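Local coordinates for protein cytosine deaminase (PDB 4R85) that probably catalyses the hydrolytic deamination of 5-methylcytosine to thymine, and of cytosine to uracil, at an iron centre in an amidohydrolase barrel, at residues A[17-22]-A[392-397]; A[241-246]-A[272-277]; A[291-296]-A[303-308]. All coordinates share one frame; numbering follows the deposited sequence.

Contact 1: residues A[17-22]-A[392-397]; sequences LDLQDG and TSIRHG
Leu19 and Ile394 reach toward each other tip to tip between two beta-sheets. Leu19 lies on strand 14-20, and Ile394 lies on strand 390-395. The CB of Leu19 points toward the other segment and passes beside the turn at Gly397, whose CA is 5.1 Å from it. CG stands beside the backbone N, anti to the carbonyl carbon (chi1 -51°), and CD1 is carried toward Ile394. CD1 does the touching: it meets Ile394 CG2 at 4.1 Å and lies 4.2 Å from Ile394 CD1. CD2 turns back from Ile394. The rest of the Leu19 side chain is packed by Met1, Ile24, Ala370 and Leu372.

Beyond the strands the backbones themselves meet. Gly22 CA is 3.6 Å from His396 O, and the CA atoms of Gly22 and Gly397 are 4.3 Å apart. Each glycine is the second residue of a tight two-residue hairpin turn, Asp21-Gly22 and His396-Gly397. All four residues have positive phi, as in a type I' turn. The CB atoms of Asp21 and His396 start away from the other segment. Both turns bring glycine to the contact, which suits the positive phi and the close approach of the backbones. The contact joins two hairpins of the small beta domain beside the barrel by dispersion and shape alone, with apolar tips between the strands and backbone against backbone at the turns.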
loop_
_atom_site.group_PDB
_atom_site.type_symbol
_atom_site.label_atom_id
_atom_site.label_comp_id
_atom_site.label_asym_id
_atom_site.label_seq_id
_atom_site.Cartn_x
_atom_site.Cartn_y
_atom_site.Cartn_z
ATOM N N LEU A 17 -21.672 1.146 -24.960
ATOM C CA LEU A 17 -21.565 2.592 -24.864
ATOM C C LEU A 17 -21.262 3.171 -26.239
ATOM O O LEU A 17 -20.312 2.751 -26.905
ATOM C CB LEU A 17 -20.442 2.977 -23.884
ATOM C CG LEU A 17 -20.304 2.082 -22.648
ATOM C CD1 LEU A 17 -19.135 2.537 -21.782
ATOM C CD2 LEU A 17 -21.583 2.081 -21.844
ATOM N N ASP A 18 -22.073 4.132 -26.668
ATOM C CA ASP A 18 -21.891 4.771 -27.963
ATOM C C ASP A 18 -21.369 6.181 -27.766
ATOM O O ASP A 18 -22.026 7.008 -27.132
ATOM C CB ASP A 18 -23.212 4.810 -28.737
ATOM C CG ASP A 18 -23.641 3.441 -29.222
ATOM O OD1 ASP A 18 -22.754 2.635 -29.584
ATOM O OD2 ASP A 18 -24.863 3.170 -29.243
ATOM N N LEU A 19 -20.175 6.442 -28.292
ATOM C CA LEU A 19 -19.544 7.749 -28.152
ATOM C C LEU A 19 -19.567 8.463 -29.493
ATOM O O LEU A 19 -19.253 7.874 -30.530
ATOM C CB LEU A 19 -18.107 7.602 -27.656
ATOM C CG LEU A 19 -17.927 6.730 -26.410
ATOM C CD1 LEU A 19 -16.479 6.766 -25.937
ATOM C CD2 LEU A 19 -18.868 7.161 -25.302
ATOM N N GLN A 20 -19.941 9.733 -29.477
ATOM C CA GLN A 20 -20.104 10.468 -30.716
ATOM C C GLN A 20 -19.922 11.950 -30.458
ATOM O O GLN A 20 -20.470 12.480 -29.499
ATOM C CB GLN A 20 -21.493 10.196 -31.282
ATOM C CG GLN A 20 -21.817 10.928 -32.555
ATOM C CD GLN A 20 -23.163 10.511 -33.107
ATOM O OE1 GLN A 20 -23.604 9.375 -32.909
ATOM N NE2 GLN A 20 -23.832 11.430 -33.793
ATOM N N ASP A 21 -19.147 12.610 -31.314
ATOM C CA ASP A 21 -18.911 14.047 -31.189
ATOM C C ASP A 21 -18.434 14.443 -29.790
ATOM O O ASP A 21 -18.900 15.433 -29.223
ATOM C CB ASP A 21 -20.168 14.834 -31.575
ATOM C CG ASP A 21 -20.538 14.655 -33.033
ATOM O OD1 ASP A 21 -21.746 14.682 -33.357
ATOM O OD2 ASP A 21 -19.615 14.480 -33.856
ATOM N N GLY A 22 -17.521 13.652 -29.234
ATOM C CA GLY A 22 -16.912 13.960 -27.951
ATOM C C GLY A 22 -17.793 13.738 -26.737
ATOM O O GLY A 22 -17.370 13.982 -25.609
ATOM N N THR A 392 -7.444 1.130 -21.399
ATOM C CA THR A 392 -7.768 2.155 -22.378
ATOM C C THR A 392 -8.191 3.418 -21.654
ATOM O O THR A 392 -8.931 3.358 -20.678
ATOM C CB THR A 392 -8.917 1.707 -23.301
ATOM O OG1 THR A 392 -8.644 0.395 -23.811
ATOM C CG2 THR A 392 -9.071 2.674 -24.467
ATOM N N SER A 393 -7.688 4.560 -22.110
ATOM C CA SER A 393 -8.156 5.842 -21.611
ATOM C C SER A 393 -8.685 6.622 -22.794
ATOM O O SER A 393 -7.982 6.813 -23.787
ATOM C CB SER A 393 -7.036 6.620 -20.925
ATOM O OG SER A 393 -7.527 7.825 -20.360
ATOM N N ILE A 394 -9.936 7.052 -22.682
ATOM C CA ILE A 394 -10.594 7.806 -23.736
ATOM C C ILE A 394 -10.898 9.195 -23.214
ATOM O O ILE A 394 -11.396 9.356 -22.104
ATOM C CB ILE A 394 -11.887 7.106 -24.197
ATOM C CG1 ILE A 394 -11.548 5.742 -24.802
ATOM C CG2 ILE A 394 -12.641 7.961 -25.215
ATOM C CD1 ILE A 394 -12.767 4.892 -25.156
ATOM N N ARG A 395 -10.571 10.205 -24.006
ATOM C CA ARG A 395 -10.776 11.580 -23.585
ATOM C C ARG A 395 -11.319 12.376 -24.759
ATOM O O ARG A 395 -10.738 12.361 -25.838
ATOM C CB ARG A 395 -9.463 12.183 -23.098
ATOM C CG ARG A 395 -9.551 13.653 -22.773
ATOM C CD ARG A 395 -8.289 14.115 -22.089
ATOM N NE ARG A 395 -8.287 15.554 -21.870
ATOM C CZ ARG A 395 -8.892 16.146 -20.849
ATOM N NH1 ARG A 395 -9.565 15.419 -19.966
ATOM N NH2 ARG A 395 -8.832 17.464 -20.712
ATOM N N HIS A 396 -12.434 13.060 -24.537
ATOM C CA HIS A 396 -13.134 13.777 -25.604
ATOM C C HIS A 396 -13.412 12.879 -26.819
ATOM O O HIS A 396 -13.360 13.326 -27.965
ATOM C CB HIS A 396 -12.362 15.044 -25.998
ATOM C CG HIS A 396 -12.094 15.967 -24.850
ATOM N ND1 HIS A 396 -11.096 16.919 -24.874
ATOM C CD2 HIS A 396 -12.696 16.088 -23.642
ATOM C CE1 HIS A 396 -11.093 17.582 -23.731
ATOM N NE2 HIS A 396 -12.055 17.097 -22.966
ATOM N N GLY A 397 -13.700 11.606 -26.556
ATOM C CA GLY A 397 -14.089 10.677 -27.600
ATOM C C GLY A 397 -12.949 10.017 -28.360
ATOM O O GLY A 397 -13.193 9.276 -29.305
#

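Contact 2: residues A[241-246]-A[272-277]; sequences HTCAMG and TESIHL. With FE2 (Fe (II) ion), chain H; 17E (5-methylcytosine), chain G.
Cys243, at the 3-10 turn that follows strand 237-240, comes closest in backbone to Ser274 of helix 271-277, with 7.4 Å between their CA atoms. The side chains fill this gap. Cys243 SG stands beside its own backbone N (chi1 -57°) and points at the helix. It reaches Ser274 OG at 3.4 Å, a close approach of sulfur to hydroxyl. Ser274 OG also makes a weak hydrogen bond to Cys270 O, just before the helix begins.

A water carries the contact on to His241. ND1 of His241 donates to it at 3.0 Å. Ser274 OG is 2.5 Å from the same water, too short to be taken at face value. Ser274 OG sits near the plane of the His241 ring, at its edge, 4.3 Å from ND1. The water bond would help fix the rotation of the imidazole. NE2 of His241 binds the iron at 2.5 Å, and the metal lies in the ring plane. The water is the direct partner of His241, and Ser274 stands behind it.

Glu273, next to Ser274 on the helix, serves the substrate side. Its chain is bent at chi2 (98°), which turns the carboxylate toward 5-methylcytosine. OE2 lies 3.5 Å from the methyl carbon CM5 of the ligand and is hydrogen-bonded to Ser309. His56, His58, His209 and Asp308 complete the iron site. This is the mononuclear metal centre of the amidohydrolase fold, with a histidine presented just after a barrel strand.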
loop_
_atom_site.group_PDB
_atom_site.type_symbol
_atom_site.label_atom_id
_atom_site.label_comp_id
_atom_site.label_asym_id
_atom_site.label_seq_id
_atom_site.Cartn_x
_atom_site.Cartn_y
_atom_site.Cartn_z
ATOM N N HIS A 241 -6.295 17.249 4.408
ATOM C CA HIS A 241 -5.358 16.931 5.500
ATOM C C HIS A 241 -5.884 17.326 6.864
ATOM O O HIS A 241 -5.214 18.056 7.599
ATOM C CB HIS A 241 -4.049 17.713 5.384
ATOM C CG HIS A 241 -3.244 17.428 4.162
ATOM N ND1 HIS A 241 -2.626 16.217 3.939
ATOM C CD2 HIS A 241 -2.887 18.230 3.133
ATOM C CE1 HIS A 241 -1.942 16.276 2.808
ATOM N NE2 HIS A 241 -2.090 17.485 2.298
ATOM N N THR A 242 -7.068 16.870 7.214
ATOM C CA THR A 242 -7.580 17.130 8.547
ATOM C C THR A 242 -7.025 16.082 9.502
ATOM O O THR A 242 -7.777 15.445 10.227
ATOM C CB THR A 242 -9.126 17.132 8.536
ATOM O OG1 THR A 242 -9.614 15.937 7.904
ATOM C CG2 THR A 242 -9.619 18.335 7.737
ATOM N N CYS A 243 -5.693 15.911 9.499
ATOM C CA CYS A 243 -5.041 14.863 10.287
ATOM C C CYS A 243 -5.350 14.952 11.783
ATOM O O CYS A 243 -5.504 13.927 12.459
ATOM C CB CYS A 243 -3.528 14.903 10.075
ATOM S SG CYS A 243 -3.058 14.735 8.334
ATOM N N ALA A 244 -5.419 16.173 12.302
ATOM C CA ALA A 244 -5.732 16.367 13.720
ATOM C C ALA A 244 -7.060 15.712 14.128
ATOM O O ALA A 244 -7.224 15.305 15.278
ATOM C CB ALA A 244 -5.739 17.857 14.065
ATOM N N MET A 245 -8.012 15.614 13.203
ATOM C CA MET A 245 -9.278 14.968 13.538
ATOM C C MET A 245 -9.053 13.523 14.003
ATOM O O MET A 245 -9.760 13.025 14.869
ATOM C CB MET A 245 -10.271 15.008 12.373
ATOM C CG MET A 245 -11.662 14.563 12.796
ATOM S SD MET A 245 -12.674 14.072 11.385
ATOM C CE MET A 245 -12.656 15.600 10.472
ATOM N N GLY A 246 -8.043 12.861 13.451
ATOM C CA GLY A 246 -7.681 11.531 13.918
ATOM C C GLY A 246 -7.140 11.482 15.341
ATOM O O GLY A 246 -6.932 10.399 15.890
ATOM N N THR A 272 -1.226 7.728 2.169
ATOM C CA THR A 272 0.184 7.358 2.091
ATOM C C THR A 272 1.050 8.491 2.631
ATOM O O THR A 272 2.057 8.253 3.283
ATOM C CB THR A 272 0.654 6.984 0.662
ATOM O OG1 THR A 272 0.430 8.083 -0.237
ATOM C CG2 THR A 272 -0.083 5.754 0.166
ATOM N N GLU A 273 0.642 9.727 2.377
ATOM C CA GLU A 273 1.441 10.859 2.831
ATOM C C GLU A 273 1.357 10.979 4.345
ATOM O O GLU A 273 2.370 11.153 5.032
ATOM C CB GLU A 273 0.972 12.160 2.185
ATOM C CG GLU A 273 1.934 13.299 2.395
ATOM C CD GLU A 273 2.854 13.500 1.199
ATOM O OE1 GLU A 273 2.821 12.669 0.263
ATOM O OE2 GLU A 273 3.591 14.504 1.185
ATOM N N SER A 274 0.146 10.865 4.865
ATOM C CA SER A 274 -0.071 11.070 6.291
ATOM C C SER A 274 0.516 9.969 7.152
ATOM O O SER A 274 1.047 10.240 8.225
ATOM C CB SER A 274 -1.554 11.298 6.580
ATOM O OG SER A 274 -1.924 12.549 6.021
ATOM N N ILE A 275 0.456 8.725 6.685
ATOM C CA ILE A 275 1.068 7.646 7.445
ATOM C C ILE A 275 2.593 7.867 7.533
ATOM O O ILE A 275 3.236 7.479 8.506
ATOM C CB ILE A 275 0.733 6.260 6.850
ATOM C CG1 ILE A 275 1.025 5.157 7.870
ATOM C CG2 ILE A 275 1.458 6.028 5.533
ATOM C CD1 ILE A 275 -0.033 5.084 8.981
ATOM N N HIS A 276 3.152 8.515 6.520
ATOM C CA HIS A 276 4.582 8.837 6.491
ATOM C C HIS A 276 4.927 10.059 7.363
ATOM O O HIS A 276 5.858 10.013 8.156
ATOM C CB HIS A 276 5.015 9.056 5.029
ATOM C CG HIS A 276 6.369 9.675 4.865
ATOM N ND1 HIS A 276 7.536 9.047 5.251
ATOM C CD2 HIS A 276 6.743 10.856 4.311
ATOM C CE1 HIS A 276 8.567 9.827 4.970
ATOM N NE2 HIS A 276 8.113 10.929 4.397
ATOM N N LEU A 277 4.165 11.141 7.224
ATOM C CA LEU A 277 4.485 12.395 7.911
ATOM C C LEU A 277 3.930 12.482 9.333
ATOM O O LEU A 277 4.459 13.211 10.161
ATOM C CB LEU A 277 3.957 13.598 7.123
ATOM C CG LEU A 277 4.552 13.881 5.748
ATOM C CD1 LEU A 277 3.943 15.157 5.215
ATOM C CD2 LEU A 277 6.088 14.019 5.838
HETATM FE FE FE2 H . -0.980 18.721 0.420
HETATM N N1 17E G . 3.173 21.219 2.094
HETATM C C2 17E G . 2.367 20.971 3.127
HETATM O O2 17E G . 2.108 21.967 4.034
HETATM N N3 17E G . 1.798 19.774 3.301
HETATM C C4 17E G . 2.034 18.777 2.431
HETATM N N4 17E G . 1.423 17.502 2.627
HETATM C C5 17E G . 2.870 18.991 1.332
HETATM C C6 17E G . 3.435 20.255 1.190
HETATM C CM5 17E G . 3.140 17.894 0.353
HETATM O O HOH W 1 -3.835 13.560 4.711
#

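Contact 3: residues A[291-296]-A[303-308]; sequences TRVAEL and VCFAQD. With FE2 (Fe (II) ion), chain H; 17E (5-methylcytosine), chain G.
Val293 and Val303 join helix 293-298 to strand 303-305, the last parallel strand of the amidohydrolase barrel. The contact is buried and apolar. Val293 CG1 lies anti to its backbone N (chi1 174°), and this places it between two partners. It meets Val303 CG1 at 3.9 Å and Phe305 CZ at the same distance. The two valines cross at about a right angle. The Phe305 ring takes Val293 CG1 obliquely, and its CE1 is 4.1 Å from Val293 CG2.

Val303 holds CG1 in the crowded position, between its backbone N and carbonyl carbon (chi1 60°). That methyl also packs on the carbonyl O of Val293. Val303 CG2 lies 4.4 Å from Leu296 CD1, one turn further along the helix.

Strand 303-305 pairs with strand 266-269. Helices 271-277 and 293-298 both lie on the connection between these parallel strands, as in a beta-alpha-beta crossover. Cys304 and Ala306 pack on strand 47-57, where the barrel closes. Side chains of helix 322-332 also cover Phe305.

The segment then leaves the strand and carries Asp308 to the active site, well apart from the valine cluster. The carboxylate divides its work. OD2 binds the iron at 2.3 Å, and OD1 accepts a hydrogen bond from N4 of 5-methylcytosine at 2.7 Å with an angle of 140°. N4 belongs to the amino group that deamination would release.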
loop_
_atom_site.group_PDB
_atom_site.type_symbol
_atom_site.label_atom_id
_atom_site.label_comp_id
_atom_site.label_asym_id
_atom_site.label_seq_id
_atom_site.Cartn_x
_atom_site.Cartn_y
_atom_site.Cartn_z
ATOM N N THR A 291 -7.195 11.276 9.112
ATOM C CA THR A 291 -8.530 11.754 9.468
ATOM C C THR A 291 -9.563 10.602 9.532
ATOM O O THR A 291 -9.269 9.448 9.168
ATOM C CB THR A 291 -8.983 12.874 8.490
ATOM O OG1 THR A 291 -10.124 13.555 9.023
ATOM C CG2 THR A 291 -9.308 12.309 7.107
ATOM N N ARG A 292 -10.772 10.905 9.995
ATOM C CA ARG A 292 -11.755 9.843 10.258
ATOM C C ARG A 292 -12.593 9.574 9.014
ATOM O O ARG A 292 -13.791 9.845 8.990
ATOM C CB ARG A 292 -12.650 10.224 11.433
ATOM C CG ARG A 292 -11.879 10.608 12.692
ATOM C CD ARG A 292 -12.830 10.739 13.885
ATOM N NE ARG A 292 -12.114 11.227 15.065
ATOM C CZ ARG A 292 -12.585 11.214 16.305
ATOM N NH1 ARG A 292 -11.848 11.701 17.293
ATOM N NH2 ARG A 292 -13.789 10.726 16.564
ATOM N N VAL A 293 -11.943 9.038 7.988
ATOM C CA VAL A 293 -12.545 8.864 6.671
ATOM C C VAL A 293 -13.807 8.000 6.699
ATOM O O VAL A 293 -14.833 8.366 6.118
ATOM C CB VAL A 293 -11.534 8.229 5.686
ATOM C CG1 VAL A 293 -12.212 7.910 4.352
ATOM C CG2 VAL A 293 -10.316 9.154 5.485
ATOM N N ALA A 294 -13.736 6.849 7.352
ATOM C CA ALA A 294 -14.892 5.952 7.367
ATOM C C ALA A 294 -16.085 6.618 8.058
ATOM O O ALA A 294 -17.231 6.505 7.618
ATOM C CB ALA A 294 -14.541 4.639 8.046
ATOM N N GLU A 295 -15.791 7.331 9.136
ATOM C CA GLU A 295 -16.806 7.987 9.943
ATOM C C GLU A 295 -17.451 9.182 9.202
ATOM O O GLU A 295 -18.676 9.373 9.252
ATOM C CB GLU A 295 -16.195 8.406 11.288
ATOM C CG GLU A 295 -15.800 7.224 12.213
ATOM C CD GLU A 295 -14.553 6.432 11.758
ATOM O OE1 GLU A 295 -13.739 6.945 10.952
ATOM O OE2 GLU A 295 -14.379 5.278 12.231
ATOM N N LEU A 296 -16.634 9.979 8.516
ATOM C CA LEU A 296 -17.174 11.028 7.644
ATOM C C LEU A 296 -18.133 10.440 6.591
ATOM O O LEU A 296 -19.246 10.933 6.398
ATOM C CB LEU A 296 -16.042 11.764 6.933
ATOM C CG LEU A 296 -15.156 12.584 7.871
ATOM C CD1 LEU A 296 -13.804 12.897 7.223
ATOM C CD2 LEU A 296 -15.884 13.861 8.252
ATOM N N VAL A 303 -16.020 12.443 1.122
ATOM C CA VAL A 303 -14.580 12.339 1.396
ATOM C C VAL A 303 -13.918 11.547 0.262
ATOM O O VAL A 303 -14.556 10.702 -0.370
ATOM C CB VAL A 303 -14.315 11.695 2.795
ATOM C CG1 VAL A 303 -14.907 10.289 2.868
ATOM C CG2 VAL A 303 -12.821 11.678 3.150
ATOM N N CYS A 304 -12.660 11.845 -0.035
ATOM C CA CYS A 304 -11.963 11.110 -1.082
ATOM C C CYS A 304 -10.465 11.013 -0.795
ATOM O O CYS A 304 -9.987 11.609 0.164
ATOM C CB CYS A 304 -12.230 11.753 -2.441
ATOM S SG CYS A 304 -11.613 13.440 -2.557
ATOM N N PHE A 305 -9.742 10.250 -1.614
ATOM C CA PHE A 305 -8.306 10.019 -1.403
ATOM C C PHE A 305 -7.455 10.691 -2.472
ATOM O O PHE A 305 -7.878 10.824 -3.622
ATOM C CB PHE A 305 -7.987 8.526 -1.419
ATOM C CG PHE A 305 -8.519 7.766 -0.242
ATOM C CD1 PHE A 305 -8.229 8.174 1.052
ATOM C CD2 PHE A 305 -9.309 6.631 -0.429
ATOM C CE1 PHE A 305 -8.715 7.471 2.149
ATOM C CE2 PHE A 305 -9.797 5.914 0.664
ATOM C CZ PHE A 305 -9.503 6.341 1.954
ATOM N N ALA A 306 -6.238 11.086 -2.096
ATOM C CA ALA A 306 -5.350 11.758 -3.028
ATOM C C ALA A 306 -3.895 11.375 -2.777
ATOM O O ALA A 306 -3.538 10.937 -1.688
ATOM C CB ALA A 306 -5.513 13.266 -2.910
ATOM N N GLN A 307 -3.060 11.556 -3.793
ATOM C CA GLN A 307 -1.639 11.226 -3.684
ATOM C C GLN A 307 -0.804 12.254 -2.917
ATOM O O GLN A 307 0.125 11.873 -2.218
ATOM C CB GLN A 307 -1.033 10.976 -5.075
ATOM C CG GLN A 307 -1.640 9.750 -5.758
ATOM C CD GLN A 307 -1.222 9.595 -7.200
ATOM O OE1 GLN A 307 -0.102 9.179 -7.490
ATOM N NE2 GLN A 307 -2.124 9.914 -8.114
ATOM N N ASP A 308 -1.131 13.537 -3.071
ATOM C CA ASP A 308 -0.414 14.638 -2.406
ATOM C C ASP A 308 0.962 14.916 -3.031
ATOM O O ASP A 308 1.204 15.992 -3.588
ATOM C CB ASP A 308 -0.277 14.376 -0.889
ATOM C CG ASP A 308 0.015 15.629 -0.107
ATOM O OD1 ASP A 308 0.682 15.568 0.950
ATOM O OD2 ASP A 308 -0.432 16.689 -0.552
HETATM FE FE FE2 H . -0.980 18.721 0.420
HETATM N N1 17E G . 3.173 21.219 2.094
HETATM C C2 17E G . 2.367 20.971 3.127
HETATM O O2 17E G . 2.108 21.967 4.034
HETATM N N3 17E G . 1.798 19.774 3.301
HETATM C C4 17E G . 2.034 18.777 2.431
HETATM N N4 17E G . 1.423 17.502 2.627
HETATM C C5 17E G . 2.870 18.991 1.332
HETATM C C6 17E G . 3.435 20.255 1.190
HETATM C CM5 17E G . 3.140 17.894 0.353
#

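How the contacts relate
Contacts 2 and 3 belong to one site, and contact 1 lies far from it. The centres of contacts 2 and 3 are 9 Å apart, and both supply ligands to the same iron and line the 5-methylcytosine pocket. They also touch directly. Thr242 OG1 and Thr291 OG1 are 2.7 Å apart, a probable hydrogen bond, and His241 CE1 lies 3.3 Å from Asp308 OD1. Both contacts reach the second subunit. Contact 1 sits in the small beta domain, its centre about 37 Å from that of contact 2 and about 30 Å from that of contact 3. Its two segments flank the barrel in sequence, so chain from before and after the barrel strands meets away from the iron.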